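Long-range contact in nucleoside phosphorylase, putative (Trypanosoma brucei, PDB 3BJE), which acts as a homodimeric uridine phosphorylase, cleaving uridine with phosphate to give uracil and ribose 1-phosphate: residues Gly150-Ser155 against Glu286-Ile291. Numbering follows the deposited sequence.
Sequences GSPAES and EVVTNI. With URA (uracil), chain D.
Ser151 OG has two partners: it gives its proton to Thr289 O at 2.8 Å and accepts the backbone N-H of Ala153, two residues on, which makes an ST turn. With OG anti to its own backbone N (chi1 176°), the hydroxyl reaches the carbonyl of Thr289 from above its plane, 39° out of it. One buried hydroxyl thus ties the turn that follows strand 142-151 to strand 284-292 near its C-terminal end. Beside it, Gly150 and Ile291 form a single antiparallel hydrogen-bonded pair. Ile291 N gives a 2.7 Å bond to Gly150 O, and Gly150 N reaches Ile291 O at 2.9 Å, lying in that carbonyl's plane. Asn290 adds a CA-H...O contact, its CA 3.1 Å from Gly150 O, while its amide end turns away and OD1 is held by Thr244 OG1.

Pro152 supplies the apolar part. Its CG rests against Val288 CG1 at 4.0 Å, the two side chains crossing at about a right angle, and its CD meets Ile291 CD1 at 4.1 Å. Ala153 CB points to the same strand and comes nearest Val288 O.

Uracil lies just past the Gly150-Ile291 bridge. Gly150 N sits above the plane of the base at its C4 corner, 3.3 Å from C4, and Ile291 O is 3.7 Å from N3. Gln254 and Arg256 hydrogen-bond the uracil, and the two bridged strand ends form part of the base pocket of a phosphorylase-superfamily nucleoside phosphorylase.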
ATOM      1  N   GLY A 150     -10.814   6.377 -10.472  1.00 17.01           N
ATOM      2  CA  GLY A 150     -12.204   6.168 -10.859  1.00 14.07           C
ATOM      3  C   GLY A 150     -13.025   7.397 -10.532  1.00 14.17           C
ATOM      4  O   GLY A 150     -12.590   8.233  -9.729  1.00 16.60           O
ATOM      5  N   SER A 151     -14.182   7.537 -11.186  1.00 18.43           N
ATOM      6  CA  SER A 151     -15.139   8.583 -10.811  1.00 18.34           C
ATOM      7  C   SER A 151     -16.533   8.009 -10.596  1.00 16.06           C
ATOM      8  O   SER A 151     -17.042   7.288 -11.454  1.00 17.29           O
ATOM      9  CB  SER A 151     -15.224   9.693 -11.857  1.00 18.27           C
ATOM     10  OG  SER A 151     -16.227  10.642 -11.503  1.00 18.18           O
ATOM     11  N   PRO A 152     -17.152   8.334  -9.451  1.00 13.68           N
ATOM     12  CA  PRO A 152     -18.535   7.995  -9.154  1.00 13.93           C
ATOM     13  C   PRO A 152     -19.539   9.053  -9.623  1.00 17.29           C
ATOM     14  O   PRO A 152     -20.737   8.887  -9.410  1.00 19.02           O
ATOM     15  CB  PRO A 152     -18.530   7.956  -7.626  1.00 15.41           C
ATOM     16  CG  PRO A 152     -17.615   9.035  -7.278  1.00 16.67           C
ATOM     17  CD  PRO A 152     -16.512   8.980  -8.281  1.00 15.19           C
ATOM     18  N   ALA A 153     -19.039  10.129 -10.229  1.00 16.80           N
ATOM     19  CA  ALA A 153     -19.867  11.265 -10.650  1.00 17.36           C
ATOM     20  C   ALA A 153     -20.347  11.099 -12.083  1.00 19.31           C
ATOM     21  O   ALA A 153     -19.535  10.945 -12.995  1.00 17.65           O
ATOM     22  CB  ALA A 153     -19.062  12.539 -10.548  1.00 17.15           C
ATOM     23  N   GLU A 154     -21.660  11.156 -12.294  1.00 23.00           N
ATOM     24  CA  GLU A 154     -22.197  10.975 -13.645  1.00 26.84           C
ATOM     25  C   GLU A 154     -21.687  12.053 -14.590  1.00 24.64           C
ATOM     26  O   GLU A 154     -21.375  11.769 -15.738  1.00 21.55           O
ATOM     27  CB  GLU A 154     -23.737  10.929 -13.641  1.00 29.69           C
ATOM     28  CG  GLU A 154     -24.419  11.083 -15.017  1.00 38.34           C
ATOM     29  CD  GLU A 154     -23.818  10.221 -16.139  1.00 46.29           C
ATOM     30  OE1 GLU A 154     -23.017   9.294 -15.858  1.00 50.21           O
ATOM     31  OE2 GLU A 154     -24.157  10.488 -17.319  1.00 51.19           O
ATOM     32  N   SER A 155     -21.571  13.277 -14.098  1.00 24.98           N
ATOM     33  CA  SER A 155     -21.172  14.400 -14.941  1.00 26.88           C
ATOM     34  C   SER A 155     -19.715  14.298 -15.436  1.00 26.14           C
ATOM     35  O   SER A 155     -19.391  14.800 -16.509  1.00 30.31           O
ATOM     36  CB  SER A 155     -21.368  15.715 -14.176  1.00 26.72           C
ATOM     37  OG  SER A 155     -20.552  15.761 -13.017  1.00 31.21           O
ATOM     38  N   GLU A 286     -19.674  21.259  -3.378  1.00 21.33           N
ATOM     39  CA  GLU A 286     -18.633  20.353  -3.831  1.00 20.61           C
ATOM     40  C   GLU A 286     -19.170  18.926  -3.854  1.00 19.42           C
ATOM     41  O   GLU A 286     -20.014  18.563  -3.033  1.00 21.32           O
ATOM     42  CB  GLU A 286     -17.420  20.417  -2.905  1.00 22.91           C
ATOM     43  CG  GLU A 286     -16.177  19.726  -3.452  1.00 23.84           C
ATOM     44  CD  GLU A 286     -14.901  20.182  -2.768  1.00 24.13           C
ATOM     45  OE1 GLU A 286     -14.822  21.396  -2.450  1.00 27.32           O
ATOM     46  OE2 GLU A 286     -13.978  19.355  -2.593  1.00 21.40           O
ATOM     47  N   VAL A 287     -18.697  18.130  -4.808  1.00 18.94           N
ATOM     48  CA  VAL A 287     -19.115  16.722  -4.911  1.00 18.49           C
ATOM     49  C   VAL A 287     -17.897  15.818  -4.946  1.00 17.56           C
ATOM     50  O   VAL A 287     -16.760  16.283  -5.081  1.00 19.46           O
ATOM     51  CB  VAL A 287     -19.977  16.446  -6.166  1.00 19.51           C
ATOM     52  CG1 VAL A 287     -21.184  17.396  -6.221  1.00 18.60           C
ATOM     53  CG2 VAL A 287     -19.146  16.573  -7.442  1.00 20.48           C
ATOM     54  N   VAL A 288     -18.122  14.518  -4.770  1.00 18.47           N
ATOM     55  CA  VAL A 288     -17.025  13.549  -4.872  1.00 17.65           C
ATOM     56  C   VAL A 288     -16.746  13.278  -6.345  1.00 19.48           C
ATOM     57  O   VAL A 288     -17.528  12.617  -7.026  1.00 21.00           O
ATOM     58  CB  VAL A 288     -17.332  12.227  -4.142  1.00 19.66           C
ATOM     59  CG1 VAL A 288     -16.171  11.231  -4.288  1.00 17.60           C
ATOM     60  CG2 VAL A 288     -17.638  12.467  -2.668  1.00 19.77           C
ATOM     61  N   THR A 289     -15.626  13.812  -6.832  1.00 19.32           N
ATOM     62  CA  THR A 289     -15.264  13.705  -8.233  1.00 18.90           C
ATOM     63  C   THR A 289     -14.480  12.448  -8.579  1.00 18.61           C
ATOM     64  O   THR A 289     -14.478  12.005  -9.716  1.00 18.98           O
ATOM     65  CB  THR A 289     -14.427  14.929  -8.683  1.00 18.74           C
ATOM     66  OG1 THR A 289     -13.418  15.202  -7.705  1.00 22.15           O
ATOM     67  CG2 THR A 289     -15.337  16.160  -8.908  1.00 19.48           C
ATOM     68  N   ASN A 290     -13.741  11.885  -7.619  1.00 16.01           N
ATOM     69  CA  ASN A 290     -12.925  10.740  -7.949  1.00 17.39           C
ATOM     70  C   ASN A 290     -12.601   9.872  -6.755  1.00 18.99           C
ATOM     71  O   ASN A 290     -12.729  10.305  -5.620  1.00 18.37           O
ATOM     72  CB  ASN A 290     -11.651  11.128  -8.730  1.00 18.36           C
ATOM     73  CG  ASN A 290     -10.702  12.034  -7.950  1.00 20.45           C
ATOM     74  OD1 ASN A 290     -11.114  12.936  -7.223  1.00 19.58           O
ATOM     75  ND2 ASN A 290      -9.403  11.807  -8.142  1.00 20.64           N
ATOM     76  N   ILE A 291     -12.193   8.643  -7.057  1.00 17.94           N
ATOM     77  CA  ILE A 291     -11.776   7.651  -6.062  1.00 17.37           C
ATOM     78  C   ILE A 291     -10.443   7.065  -6.516  1.00 17.39           C
ATOM     79  O   ILE A 291     -10.303   6.677  -7.684  1.00 18.06           O
ATOM     80  CB  ILE A 291     -12.781   6.481  -5.949  1.00 19.24           C
ATOM     81  CG1 ILE A 291     -14.175   6.994  -5.585  1.00 21.75           C
ATOM     82  CG2 ILE A 291     -12.281   5.418  -4.945  1.00 20.59           C
ATOM     83  CD1 ILE A 291     -15.297   5.971  -5.852  1.00 22.68           C
TER
HETATM   84  N1  URA D 501      -7.471   3.754  -9.749  1.00 23.69           N
HETATM   85  C2  URA D 501      -8.220   3.476  -8.658  1.00 17.09           C
HETATM   86  O2  URA D 501      -7.712   3.450  -7.492  1.00 16.44           O
HETATM   87  N3  URA D 501      -9.507   3.202  -8.798  1.00 18.01           N
HETATM   88  C4  URA D 501     -10.094   3.189 -10.010  1.00 19.21           C
HETATM   89  O4  URA D 501     -11.308   2.930 -10.076  1.00 20.74           O
HETATM   90  C5  URA D 501      -9.345   3.456 -11.139  1.00 21.54           C
HETATM   91  C6  URA D 501      -8.002   3.742 -10.976  1.00 22.36           C